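Local coordinates for autotransporter adhesin/invasin TibA (Escherichia coli, PDB 4Q1Q), which mediates adhesion to and invasion of human intestinal epithelial cells and drives bacterial aggregation, this fragment being a heptosylated part of its surface-exposed passenger region, at residues A[176-182]-A[196-202]; A[233-239]-A[252-258]. All blocks are in the same frame, centred on the assembly; numbering follows the deposited sequence.

Contact 1 (A[176-182]-A[196-202]). With 289 (D-glycero-alpha-D-manno-heptopyranose), chain P; 289 (D-glycero-alpha-D-manno-heptopyranose), chain Q; 289 (D-glycero-alpha-D-manno-heptopyranose), chain T.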
ATOM      1  N   GLY A 176      -1.705  -7.651  10.125  1.00 53.25           N
ATOM      2  CA  GLY A 176      -1.496  -6.656   9.067  1.00 52.08           C
ATOM      3  C   GLY A 176      -2.024  -5.317   9.544  1.00 43.90           C
ATOM      4  O   GLY A 176      -3.024  -5.290  10.252  1.00 48.65           O
ATOM      5  N   ARG A 177      -1.365  -4.214   9.198  1.00 44.96           N
ATOM      6  CA  ARG A 177      -1.797  -2.918   9.723  1.00 45.82           C
ATOM      7  C   ARG A 177      -1.818  -1.859   8.640  1.00 38.66           C
ATOM      8  O   ARG A 177      -0.892  -1.755   7.834  1.00 39.91           O
ATOM      9  CB  ARG A 177      -0.890  -2.438  10.869  1.00 48.37           C
ATOM     10  CG  ARG A 177      -1.049  -3.253  12.148  1.00 51.49           C
ATOM     11  CD  ARG A 177      -0.023  -2.816  13.188  1.00 57.12           C
ATOM     12  NE  ARG A 177       1.332  -3.278  12.886  1.00 59.49           N
ATOM     13  CZ  ARG A 177       2.439  -2.850  13.488  1.00 60.84           C
ATOM     14  NH1 ARG A 177       2.393  -1.901  14.407  1.00 57.22           N
ATOM     15  NH2 ARG A 177       3.622  -3.351  13.157  1.00 66.25           N
ATOM     16  N   GLN A 178      -2.862  -1.036   8.725  1.00 38.00           N
ATOM     17  CA  GLN A 178      -3.050   0.106   7.857  1.00 38.83           C
ATOM     18  C   GLN A 178      -3.077   1.343   8.733  1.00 41.04           C
ATOM     19  O   GLN A 178      -3.833   1.353   9.704  1.00 43.76           O
ATOM     20  CB  GLN A 178      -4.371  -0.043   7.102  1.00 39.96           C
ATOM     21  CG  GLN A 178      -4.577   1.026   6.048  1.00 41.01           C
ATOM     22  CD  GLN A 178      -5.947   0.971   5.387  1.00 42.63           C
ATOM     23  OE1 GLN A 178      -6.957   0.700   6.035  1.00 47.52           O
ATOM     24  NE2 GLN A 178      -5.986   1.186   4.082  1.00 45.36           N
ATOM     25  N   PHE A 179      -2.224   2.318   8.425  1.00 40.80           N
ATOM     26  CA  PHE A 179      -2.222   3.600   9.120  1.00 43.28           C
ATOM     27  C   PHE A 179      -2.662   4.736   8.212  1.00 40.04           C
ATOM     28  O   PHE A 179      -2.001   5.084   7.234  1.00 42.19           O
ATOM     29  CB  PHE A 179      -0.848   3.974   9.670  1.00 46.30           C
ATOM     30  CG  PHE A 179      -0.246   2.906  10.524  1.00 48.79           C
ATOM     31  CD1 PHE A 179      -0.806   2.594  11.742  1.00 53.35           C
ATOM     32  CD2 PHE A 179       0.873   2.209  10.099  1.00 50.41           C
ATOM     33  CE1 PHE A 179      -0.245   1.617  12.534  1.00 51.78           C
ATOM     34  CE2 PHE A 179       1.446   1.244  10.897  1.00 52.67           C
ATOM     35  CZ  PHE A 179       0.878   0.937  12.114  1.00 50.88           C
ATOM     36  N   VAL A 180      -3.780   5.350   8.571  1.00 39.75           N
ATOM     37  CA  VAL A 180      -4.289   6.425   7.743  1.00 39.54           C
ATOM     38  C   VAL A 180      -4.131   7.692   8.570  1.00 43.25           C
ATOM     39  O   VAL A 180      -4.727   7.834   9.640  1.00 43.53           O
ATOM     40  CB  VAL A 180      -5.743   6.167   7.304  1.00 37.73           C
ATOM     41  CG1 VAL A 180      -6.159   7.137   6.210  1.00 41.15           C
ATOM     42  CG2 VAL A 180      -5.918   4.719   6.866  1.00 37.13           C
ATOM     43  N   SER A 181      -3.298   8.593   8.059  1.00 42.86           N
ATOM     44  CA  SER A 181      -2.971   9.844   8.712  1.00 46.39           C
ATOM     45  C   SER A 181      -3.866  10.952   8.199  1.00 51.86           C
ATOM     46  O   SER A 181      -4.647  10.739   7.268  1.00 48.10           O
ATOM     47  CB  SER A 181      -1.525  10.241   8.431  1.00 46.83           C
ATOM     48  OG  SER A 181      -0.642   9.226   8.862  1.00 53.43           O
ATOM     49  N   SER A 182      -3.674  12.131   8.787  1.00 48.78           N
ATOM     50  CA  SER A 182      -4.436  13.328   8.437  1.00 50.80           C
ATOM     51  C   SER A 182      -4.269  13.642   6.966  1.00 47.16           C
ATOM     52  O   SER A 182      -3.155  13.671   6.473  1.00 53.16           O
ATOM     53  CB  SER A 182      -3.997  14.554   9.237  1.00 53.01           C
ATOM     54  OG  SER A 182      -3.979  14.265  10.627  1.00 53.48           O
ATOM     55  N   GLY A 196      -5.533  -4.733  11.731  1.00 46.93           N
ATOM     56  CA  GLY A 196      -5.739  -3.437  12.385  1.00 49.18           C
ATOM     57  C   GLY A 196      -5.681  -2.234  11.459  1.00 43.37           C
ATOM     58  O   GLY A 196      -4.682  -1.992  10.795  1.00 44.24           O
HETATM   59  N   MSE A 197      -6.760  -1.461  11.406  1.00 44.09           N
HETATM   60  CA  MSE A 197      -6.766  -0.208  10.668  1.00 44.44           C
HETATM   61  C   MSE A 197      -6.750   0.912  11.674  1.00 42.32           C
HETATM   62  O   MSE A 197      -7.610   0.952  12.548  1.00 41.28           O
HETATM   63  CB  MSE A 197      -8.042  -0.168   9.819  1.00 38.52           C
HETATM   64  CG  MSE A 197      -8.064   0.922   8.747  1.00 42.75           C
HETATM   65 SE   MSE A 197      -9.902   1.152   8.046  1.00 60.76          SE
HETATM   66  CE  MSE A 197      -9.475   2.291   6.497  1.00 46.40           C
ATOM     67  N   TYR A 198      -5.840   1.867  11.539  1.00 40.38           N
ATOM     68  CA  TYR A 198      -5.747   2.960  12.513  1.00 42.82           C
ATOM     69  C   TYR A 198      -5.995   4.300  11.837  1.00 38.05           C
ATOM     70  O   TYR A 198      -5.284   4.685  10.917  1.00 40.18           O
ATOM     71  CB  TYR A 198      -4.375   3.018  13.203  1.00 41.55           C
ATOM     72  CG  TYR A 198      -3.992   1.814  14.030  1.00 44.43           C
ATOM     73  CD1 TYR A 198      -3.698   0.597  13.423  1.00 50.21           C
ATOM     74  CD2 TYR A 198      -3.892   1.884  15.418  1.00 50.94           C
ATOM     75  CE1 TYR A 198      -3.337  -0.520  14.164  1.00 51.47           C
ATOM     76  CE2 TYR A 198      -3.557   0.767  16.172  1.00 51.52           C
ATOM     77  CZ  TYR A 198      -3.275  -0.433  15.537  1.00 54.59           C
ATOM     78  OH  TYR A 198      -2.966  -1.572  16.238  1.00 61.22           O
ATOM     79  N   LEU A 199      -6.987   5.043  12.310  1.00 38.49           N
ATOM     80  CA  LEU A 199      -7.261   6.351  11.734  1.00 40.90           C
ATOM     81  C   LEU A 199      -6.603   7.401  12.626  1.00 42.86           C
ATOM     82  O   LEU A 199      -7.156   7.777  13.660  1.00 43.40           O
ATOM     83  CB  LEU A 199      -8.772   6.538  11.586  1.00 41.63           C
ATOM     84  CG  LEU A 199      -9.526   5.448  10.819  1.00 44.70           C
ATOM     85  CD1 LEU A 199     -10.968   5.877  10.564  1.00 47.59           C
ATOM     86  CD2 LEU A 199      -8.853   5.098   9.499  1.00 47.58           C
ATOM     87  N   TYR A 200      -5.395   7.814  12.253  1.00 47.56           N
ATOM     88  CA  TYR A 200      -4.617   8.768  13.034  1.00 45.80           C
ATOM     89  C   TYR A 200      -4.845  10.151  12.462  1.00 48.45           C
ATOM     90  O   TYR A 200      -3.937  10.789  11.940  1.00 49.21           O
ATOM     91  CB  TYR A 200      -3.129   8.460  12.966  1.00 45.48           C
ATOM     92  CG  TYR A 200      -2.681   7.242  13.727  1.00 47.56           C
ATOM     93  CD1 TYR A 200      -3.216   6.922  14.962  1.00 45.55           C
ATOM     94  CD2 TYR A 200      -1.654   6.449  13.226  1.00 52.33           C
ATOM     95  CE1 TYR A 200      -2.766   5.819  15.663  1.00 51.43           C
ATOM     96  CE2 TYR A 200      -1.182   5.356  13.925  1.00 51.17           C
ATOM     97  CZ  TYR A 200      -1.737   5.053  15.148  1.00 51.64           C
ATOM     98  OH  TYR A 200      -1.290   3.956  15.842  1.00 52.69           O
ATOM     99  N   GLY A 201      -6.104  10.557  12.508  1.00 47.41           N
ATOM    100  CA  GLY A 201      -6.517  11.749  11.811  1.00 49.03           C
ATOM    101  C   GLY A 201      -7.071  11.519  10.427  1.00 53.47           C
ATOM    102  O   GLY A 201      -7.587  12.470   9.851  1.00 47.72           O
ATOM    103  N   GLY A 202      -6.983  10.307   9.883  1.00 46.09           N
ATOM    104  CA  GLY A 202      -7.388  10.132   8.489  1.00 45.34           C
ATOM    105  C   GLY A 202      -8.843   9.718   8.370  1.00 47.77           C
ATOM    106  O   GLY A 202      -9.520   9.495   9.379  1.00 43.67           O
TER
HETATM  107  O7  289 P 414      -0.214  11.127  13.275  1.00 66.68           O
HETATM  108  C7  289 P 414       1.106  11.646  13.100  1.00 81.89           C
HETATM  109  C6  289 P 414       1.465  11.496  11.625  1.00 87.25           C
HETATM  110  O6  289 P 414       2.885  11.667  11.487  1.00 89.14           O
HETATM  111  C5  289 P 414       0.961  10.179  11.020  1.00 66.62           C
HETATM  112  O5  289 P 414       1.109  10.415   9.619  1.00 66.13           O
HETATM  113  C1  289 P 414       0.659   9.337   8.805  1.00 67.40           C
HETATM  114  C2  289 P 414       1.636   8.191   9.036  1.00 60.60           C
HETATM  115  O2  289 P 414       2.999   8.577   8.876  1.00 70.19           O
HETATM  116  C3  289 P 414       1.413   7.728  10.465  1.00 63.42           C
HETATM  117  O3  289 P 414       2.313   6.656  10.741  1.00 65.07           O
HETATM  118  C4  289 P 414       1.648   8.879  11.434  1.00 65.93           C
HETATM  119  O4  289 P 414       1.125   8.334  12.644  1.00 61.27           O
HETATM  120  O7  289 Q 415      -5.640  19.146  10.109  1.00 84.37           O
HETATM  121  C7  289 Q 415      -4.381  18.592  10.509  1.00 88.74           C
HETATM  122  C6  289 Q 415      -4.480  18.112  11.952  1.00 80.41           C
HETATM  123  O6  289 Q 415      -5.518  18.843  12.605  1.00 89.41           O
HETATM  124  C5  289 Q 415      -4.740  16.609  12.015  1.00 72.41           C
HETATM  125  O5  289 Q 415      -3.468  16.060  11.663  1.00 65.68           O
HETATM  126  C1  289 Q 415      -3.307  14.642  11.681  1.00 62.82           C
HETATM  127  C2  289 Q 415      -3.527  14.213  13.123  1.00 68.55           C
HETATM  128  O2  289 Q 415      -2.488  14.774  13.931  1.00 76.97           O
HETATM  129  C3  289 Q 415      -4.941  14.625  13.542  1.00 68.30           C
HETATM  130  O3  289 Q 415      -5.188  14.249  14.900  1.00 67.03           O
HETATM  131  C4  289 Q 415      -5.186  16.123  13.392  1.00 68.68           C
HETATM  132  O4  289 Q 415      -6.564  16.338  13.718  1.00 64.07           O
HETATM  133  O7  289 T 418      -3.000  10.476  19.425  1.00 83.23           O
HETATM  134  C7  289 T 418      -3.851   9.596  18.683  1.00 60.52           C
HETATM  135  C6  289 T 418      -3.348   8.177  18.900  1.00 62.82           C
HETATM  136  O6  289 T 418      -2.403   8.153  19.973  1.00 78.71           O
HETATM  137  C5  289 T 418      -4.475   7.208  19.218  1.00 55.51           C
HETATM  138  O5  289 T 418      -4.571   6.498  17.985  1.00 49.34           O
HETATM  139  C1  289 T 418      -5.784   5.786  17.866  1.00 48.18           C
HETATM  140  C2  289 T 418      -5.730   4.695  18.920  1.00 49.37           C
HETATM  141  O2  289 T 418      -4.700   3.778  18.543  1.00 48.05           O
HETATM  142  C3  289 T 418      -5.515   5.294  20.307  1.00 49.07           C
HETATM  143  O3  289 T 418      -5.403   4.247  21.285  1.00 51.17           O
HETATM  144  C4  289 T 418      -4.280   6.175  20.320  1.00 52.62           C
HETATM  145  O4  289 T 418      -4.197   6.716  21.643  1.00 58.81           O
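Backbone hydrogen bonds alternate across two parallel strands, 177-181 and 196-200, whose axes lie 4.7 Å apart at 10°. G196 N donates to G176 O (3.0 Å), Q178 N to G196 O (2.9 Å), Y198 N to Q178 O (2.8 Å), V180 N to Y198 O (2.9 Å) and Y200 N to V180 O (2.7 Å). F179, Y198 and Y200 form an aromatic cluster on one face: F179 CD1 lies 3.5 Å from Y200 CE2, the rings at 8° to each other but displaced, centroids 5.8 Å apart, while F179 CE1 meets Y198 CD1 obliquely at 3.7 Å. Y160 and Y216 carry the row onto the neighbouring coils. On the face of Q178, V180, M197 and L199 packing is mainly apolar, V180 CB sitting 4.0 Å from L199 CD2; selenomethionine M197 touches A186 and A204, and Q178 NE2 hydrogen-bonds Q159 OE1. Two heptoses are attached covalently, C1 bonded at 1.3 Å to S181 OG (chain P) and S182 OG (chain Q). Y200 CE1 comes within 3.0 Å of O5 of heptose T. Such in-register pairing of one coil on the next is that of a parallel β-helix, the fold of autotransporter passenger regions.

Contact 2 (A[233-239]-A[252-258]). With 289 (D-glycero-alpha-D-manno-heptopyranose), chain T; 289 (D-glycero-alpha-D-manno-heptopyranose), chain B; 289 (D-glycero-alpha-D-manno-heptopyranose), chain U.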
ATOM      1  N   ARG A 233     -14.835  -5.317  15.755  1.00 50.19           N
ATOM      2  CA  ARG A 233     -14.969  -4.174  16.646  1.00 50.91           C
ATOM      3  C   ARG A 233     -14.492  -2.914  15.960  1.00 41.58           C
ATOM      4  O   ARG A 233     -13.372  -2.878  15.476  1.00 39.68           O
ATOM      5  CB  ARG A 233     -14.138  -4.368  17.922  1.00 53.13           C
ATOM      6  CG  ARG A 233     -14.433  -3.294  18.964  1.00 62.84           C
ATOM      7  CD  ARG A 233     -13.900  -3.599  20.356  1.00 64.63           C
ATOM      8  NE  ARG A 233     -12.443  -3.669  20.304  1.00 73.91           N
ATOM      9  CZ  ARG A 233     -11.714  -4.725  20.654  1.00 78.19           C
ATOM     10  NH1 ARG A 233     -12.286  -5.821  21.141  1.00 75.20           N
ATOM     11  NH2 ARG A 233     -10.393  -4.663  20.533  1.00 82.46           N
ATOM     12  N   GLN A 234     -15.327  -1.883  15.965  1.00 38.02           N
ATOM     13  CA  GLN A 234     -14.884  -0.524  15.723  1.00 44.25           C
ATOM     14  C   GLN A 234     -14.619   0.117  17.085  1.00 47.74           C
ATOM     15  O   GLN A 234     -15.537   0.170  17.906  1.00 42.95           O
ATOM     16  CB  GLN A 234     -16.014   0.240  15.053  1.00 40.48           C
ATOM     17  CG  GLN A 234     -15.697   1.654  14.634  1.00 42.83           C
ATOM     18  CD  GLN A 234     -16.815   2.217  13.767  1.00 42.61           C
ATOM     19  OE1 GLN A 234     -17.967   2.248  14.174  1.00 46.52           O
ATOM     20  NE2 GLN A 234     -16.487   2.607  12.548  1.00 44.47           N
ATOM     21  N   HIS A 235     -13.395   0.581  17.322  1.00 46.25           N
ATOM     22  CA  HIS A 235     -13.017   1.211  18.592  1.00 44.70           C
ATOM     23  C   HIS A 235     -12.784   2.710  18.399  1.00 38.68           C
ATOM     24  O   HIS A 235     -11.873   3.100  17.674  1.00 40.32           O
ATOM     25  CB  HIS A 235     -11.768   0.534  19.171  1.00 46.71           C
ATOM     26  CG  HIS A 235     -11.673   0.605  20.667  1.00 52.70           C
ATOM     27  ND1 HIS A 235     -11.505  -0.516  21.451  1.00 56.03           N
ATOM     28  CD2 HIS A 235     -11.820   1.645  21.525  1.00 51.72           C
ATOM     29  CE1 HIS A 235     -11.509  -0.166  22.725  1.00 56.21           C
ATOM     30  NE2 HIS A 235     -11.708   1.138  22.800  1.00 56.31           N
ATOM     31  N   VAL A 236     -13.601   3.547  19.033  1.00 39.76           N
ATOM     32  CA  VAL A 236     -13.506   4.992  18.863  1.00 39.47           C
ATOM     33  C   VAL A 236     -12.914   5.658  20.111  1.00 42.70           C
ATOM     34  O   VAL A 236     -13.452   5.491  21.204  1.00 39.91           O
ATOM     35  CB  VAL A 236     -14.878   5.617  18.594  1.00 42.90           C
ATOM     36  CG1 VAL A 236     -14.680   7.053  18.119  1.00 40.09           C
ATOM     37  CG2 VAL A 236     -15.657   4.802  17.564  1.00 43.42           C
ATOM     38  N   TYR A 237     -11.840   6.427  19.939  1.00 38.02           N
ATOM     39  CA  TYR A 237     -11.132   7.025  21.065  1.00 42.60           C
ATOM     40  C   TYR A 237     -11.501   8.500  21.103  1.00 44.14           C
ATOM     41  O   TYR A 237     -12.318   8.966  20.299  1.00 48.38           O
ATOM     42  CB  TYR A 237      -9.621   6.829  20.985  1.00 41.37           C
ATOM     43  CG  TYR A 237      -9.260   5.378  21.086  1.00 45.73           C
ATOM     44  CD1 TYR A 237      -9.260   4.582  19.955  1.00 50.22           C
ATOM     45  CD2 TYR A 237      -8.893   4.814  22.298  1.00 52.65           C
ATOM     46  CE1 TYR A 237      -8.923   3.244  20.025  1.00 51.63           C
ATOM     47  CE2 TYR A 237      -8.545   3.481  22.384  1.00 54.90           C
ATOM     48  CZ  TYR A 237      -8.563   2.709  21.242  1.00 59.75           C
ATOM     49  OH  TYR A 237      -8.251   1.375  21.309  1.00 56.58           O
ATOM     50  N   ILE A 238     -10.920   9.195  22.075  1.00 47.43           N
ATOM     51  CA  ILE A 238     -11.278  10.578  22.344  1.00 44.56           C
ATOM     52  C   ILE A 238     -11.084  11.411  21.087  1.00 42.51           C
ATOM     53  O   ILE A 238     -10.030  11.368  20.475  1.00 46.30           O
ATOM     54  CB  ILE A 238     -10.576  11.188  23.585  1.00 47.69           C
ATOM     55  CG1 ILE A 238     -10.965  12.669  23.697  1.00 51.32           C
ATOM     56  CG2 ILE A 238      -9.066  11.003  23.570  1.00 45.89           C
ATOM     57  CD1 ILE A 238     -11.065  13.168  25.128  1.00 57.49           C
ATOM     58  N   ASP A 239     -12.137  12.141  20.718  1.00 44.97           N
ATOM     59  CA  ASP A 239     -12.150  13.075  19.608  1.00 44.92           C
ATOM     60  C   ASP A 239     -12.091  12.348  18.263  1.00 49.60           C
ATOM     61  O   ASP A 239     -11.878  13.004  17.244  1.00 49.23           O
ATOM     62  CB  ASP A 239     -11.009  14.089  19.727  1.00 53.37           C
ATOM     63  CG  ASP A 239     -11.198  15.074  20.880  1.00 53.44           C
ATOM     64  OD1 ASP A 239     -12.326  15.566  21.088  1.00 56.07           O
ATOM     65  OD2 ASP A 239     -10.210  15.363  21.586  1.00 63.48           O
HETATM   66  N   MSE A 252     -19.175  -5.415  17.559  1.00 55.83           N
HETATM   67  CA  MSE A 252     -19.091  -4.369  18.581  1.00 52.23           C
HETATM   68  C   MSE A 252     -18.590  -3.016  18.174  1.00 46.86           C
HETATM   69  O   MSE A 252     -17.582  -2.879  17.479  1.00 46.93           O
HETATM   70  CB  MSE A 252     -18.104  -4.834  19.637  1.00 52.80           C
HETATM   71  CG  MSE A 252     -18.320  -3.996  20.899  1.00 72.29           C
HETATM   72 SE   MSE A 252     -17.039  -4.672  22.231  1.00101.67          SE
HETATM   73  CE  MSE A 252     -18.105  -6.180  22.927  1.00 76.92           C
ATOM     74  N   LEU A 253     -19.324  -2.006  18.632  1.00 43.20           N
ATOM     75  CA  LEU A 253     -18.843  -0.631  18.598  1.00 46.53           C
ATOM     76  C   LEU A 253     -18.517  -0.251  20.043  1.00 44.40           C
ATOM     77  O   LEU A 253     -19.353  -0.325  20.944  1.00 42.30           O
ATOM     78  CB  LEU A 253     -19.886   0.298  17.984  1.00 48.40           C
ATOM     79  CG  LEU A 253     -19.771   1.800  18.257  1.00 47.57           C
ATOM     80  CD1 LEU A 253     -18.584   2.291  17.446  1.00 43.70           C
ATOM     81  CD2 LEU A 253     -21.074   2.500  17.905  1.00 45.28           C
ATOM     82  N   GLN A 254     -17.268   0.132  20.269  1.00 45.74           N
ATOM     83  CA  GLN A 254     -16.887   0.651  21.576  1.00 41.67           C
ATOM     84  C   GLN A 254     -16.411   2.089  21.504  1.00 40.99           C
ATOM     85  O   GLN A 254     -15.477   2.434  20.780  1.00 45.03           O
ATOM     86  CB  GLN A 254     -15.777  -0.231  22.106  1.00 48.02           C
ATOM     87  CG  GLN A 254     -15.470   0.021  23.570  1.00 55.64           C
ATOM     88  CD  GLN A 254     -14.493  -1.009  24.086  1.00 53.67           C
ATOM     89  OE1 GLN A 254     -14.096  -1.942  23.382  1.00 63.62           O
ATOM     90  NE2 GLN A 254     -14.074  -0.820  25.320  1.00 59.17           N
ATOM     91  N   VAL A 255     -17.086   2.947  22.258  1.00 39.23           N
ATOM     92  CA  VAL A 255     -16.786   4.369  22.213  1.00 36.87           C
ATOM     93  C   VAL A 255     -16.213   4.801  23.560  1.00 41.05           C
ATOM     94  O   VAL A 255     -16.849   4.654  24.596  1.00 38.43           O
ATOM     95  CB  VAL A 255     -18.052   5.172  21.863  1.00 42.65           C
ATOM     96  CG1 VAL A 255     -17.765   6.660  21.705  1.00 42.90           C
ATOM     97  CG2 VAL A 255     -18.663   4.615  20.584  1.00 43.88           C
ATOM     98  N   GLU A 256     -14.988   5.301  23.561  1.00 42.79           N
ATOM     99  CA  GLU A 256     -14.392   5.781  24.802  1.00 46.70           C
ATOM    100  C   GLU A 256     -14.902   7.180  25.087  1.00 47.86           C
ATOM    101  O   GLU A 256     -15.439   7.853  24.205  1.00 47.05           O
ATOM    102  CB  GLU A 256     -12.872   5.869  24.714  1.00 46.78           C
ATOM    103  CG  GLU A 256     -12.204   4.610  24.209  1.00 53.90           C
ATOM    104  CD  GLU A 256     -12.050   3.572  25.304  1.00 67.58           C
ATOM    105  OE1 GLU A 256     -11.440   2.514  25.032  1.00 63.79           O
ATOM    106  OE2 GLU A 256     -12.532   3.830  26.430  1.00 76.35           O
ATOM    107  N   ALA A 257     -14.742   7.612  26.333  1.00 49.44           N
ATOM    108  CA  ALA A 257     -15.257   8.909  26.741  1.00 49.35           C
ATOM    109  C   ALA A 257     -14.658   9.962  25.827  1.00 45.16           C
ATOM    110  O   ALA A 257     -13.465   9.921  25.544  1.00 44.72           O
ATOM    111  CB  ALA A 257     -14.944   9.185  28.204  1.00 52.33           C
ATOM    112  N   GLY A 258     -15.499  10.864  25.331  1.00 48.78           N
ATOM    113  CA  GLY A 258     -15.056  11.865  24.364  1.00 45.21           C
ATOM    114  C   GLY A 258     -14.961  11.438  22.906  1.00 56.21           C
ATOM    115  O   GLY A 258     -14.586  12.273  22.076  1.00 50.82           O
TER
HETATM  116  O7  289 T 418      -3.000  10.476  19.425  1.00 83.23           O
HETATM  117  C7  289 T 418      -3.851   9.596  18.683  1.00 60.52           C
HETATM  118  C6  289 T 418      -3.348   8.177  18.900  1.00 62.82           C
HETATM  119  O6  289 T 418      -2.403   8.153  19.973  1.00 78.71           O
HETATM  120  C5  289 T 418      -4.475   7.208  19.218  1.00 55.51           C
HETATM  121  O5  289 T 418      -4.571   6.498  17.985  1.00 49.34           O
HETATM  122  C1  289 T 418      -5.784   5.786  17.866  1.00 48.18           C
HETATM  123  C2  289 T 418      -5.730   4.695  18.920  1.00 49.37           C
HETATM  124  O2  289 T 418      -4.700   3.778  18.543  1.00 48.05           O
HETATM  125  C3  289 T 418      -5.515   5.294  20.307  1.00 49.07           C
HETATM  126  O3  289 T 418      -5.403   4.247  21.285  1.00 51.17           O
HETATM  127  C4  289 T 418      -4.280   6.175  20.320  1.00 52.62           C
HETATM  128  O4  289 T 418      -4.197   6.716  21.643  1.00 58.81           O
HETATM  129  O7  289 B 435     -15.219  18.351  17.872  1.00121.83           O
HETATM  130  C7  289 B 435     -15.227  17.184  17.040  1.00124.98           C
HETATM  131  C6  289 B 435     -15.229  15.851  17.797  1.00118.94           C
HETATM  132  O6  289 B 435     -14.557  15.912  19.063  1.00 98.58           O
HETATM  133  C5  289 B 435     -16.629  15.283  18.052  1.00116.25           C
HETATM  134  O5  289 B 435     -16.487  14.229  19.009  1.00110.52           O
HETATM  135  C1  289 B 435     -17.700  13.495  19.192  1.00108.29           C
HETATM  136  C2  289 B 435     -18.666  14.429  19.917  1.00114.43           C
HETATM  137  O2  289 B 435     -18.153  14.970  21.141  1.00107.62           O
HETATM  138  C3  289 B 435     -18.974  15.594  18.981  1.00114.87           C
HETATM  139  O3  289 B 435     -19.847  16.510  19.651  1.00110.16           O
HETATM  140  C4  289 B 435     -17.686  16.280  18.535  1.00115.96           C
HETATM  141  O4  289 B 435     -18.037  17.167  17.468  1.00115.38           O
HETATM  142  O7  289 U 419      -1.882  15.943  18.651  1.00 65.13           O
HETATM  143  C7  289 U 419      -3.162  15.310  18.671  1.00 77.07           C
HETATM  144  C6  289 U 419      -4.022  15.981  17.603  1.00 73.75           C
HETATM  145  O6  289 U 419      -3.666  15.574  16.284  1.00 74.20           O
HETATM  146  C5  289 U 419      -5.494  15.625  17.694  1.00 60.84           C
HETATM  147  O5  289 U 419      -5.744  14.956  18.931  1.00 57.62           O
HETATM  148  C1  289 U 419      -7.125  14.916  19.295  1.00 67.91           C
HETATM  149  C2  289 U 419      -7.611  16.354  19.426  1.00 64.21           C
HETATM  150  O2  289 U 419      -6.742  17.098  20.289  1.00 70.09           O
HETATM  151  C3  289 U 419      -7.648  16.855  17.987  1.00 63.29           C
HETATM  152  O3  289 U 419      -8.233  18.144  17.786  1.00 72.15           O
HETATM  153  C4  289 U 419      -6.218  16.946  17.500  1.00 63.20           C
HETATM  154  O4  289 U 419      -6.258  17.274  16.109  1.00 74.36           O
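Successive coils of a right-handed parallel β-helix meet here, strand 252-255 lying against strand 233-236 with axes 4.7 Å apart at 9°. Selenomethionine M252 starts the pairing: its O accepts Q234 N at 2.9 Å, and its SE packs 3.8 Å from R233 CD. L253 turns to the inner face, CD1 reaching V236 CG2 at 3.9 Å and lying 3.3 Å from Q234 OE1; that amide is held by T245 and, through NE2, by Q215 of the preceding coil. Q254 is bonded on both sides of its backbone, N to Q234 O (2.9 Å) and O to V236 N (2.8 Å). Outside, its CB sits over the face of the H235 ring in a CH-pi contact, 4.2 Å from the centroid. V255 returns inward, CG2 4.3 Å from V236 CG2. At E256 the strand has ended, yet E256 N still donates to V236 O (2.8 Å); E256 OE1 accepts H235 NE2 at 2.6 Å, at the edge of the imidazole and near its plane, and CG lies 3.8 Å from Y237 CD2, a ring with heptose T over one face. Past A257, the two turns are joined where G258 O takes D239 N at 2.8 Å.

Overall arrangement
From the N terminus, the chain passes through 176-182, makes one turn by way of strands 185-187 and 190-191, and returns at 196-202, where contact 1 closes the coil. Strand 214-217 follows, and after another circuit 233-239 begins contact 2, which closes when 252-258 comes back past strand 241-247. The two closures are in series, neither nesting nor crossing, with centres about 15 Å apart and nearest atoms about 7 Å apart. Both belong to the same long parallel sheet, and strand 214-217 lies between them, its Y216 touching Y198 on one side and H235 and Y237 on the other. Heptose T touches both contacts as well.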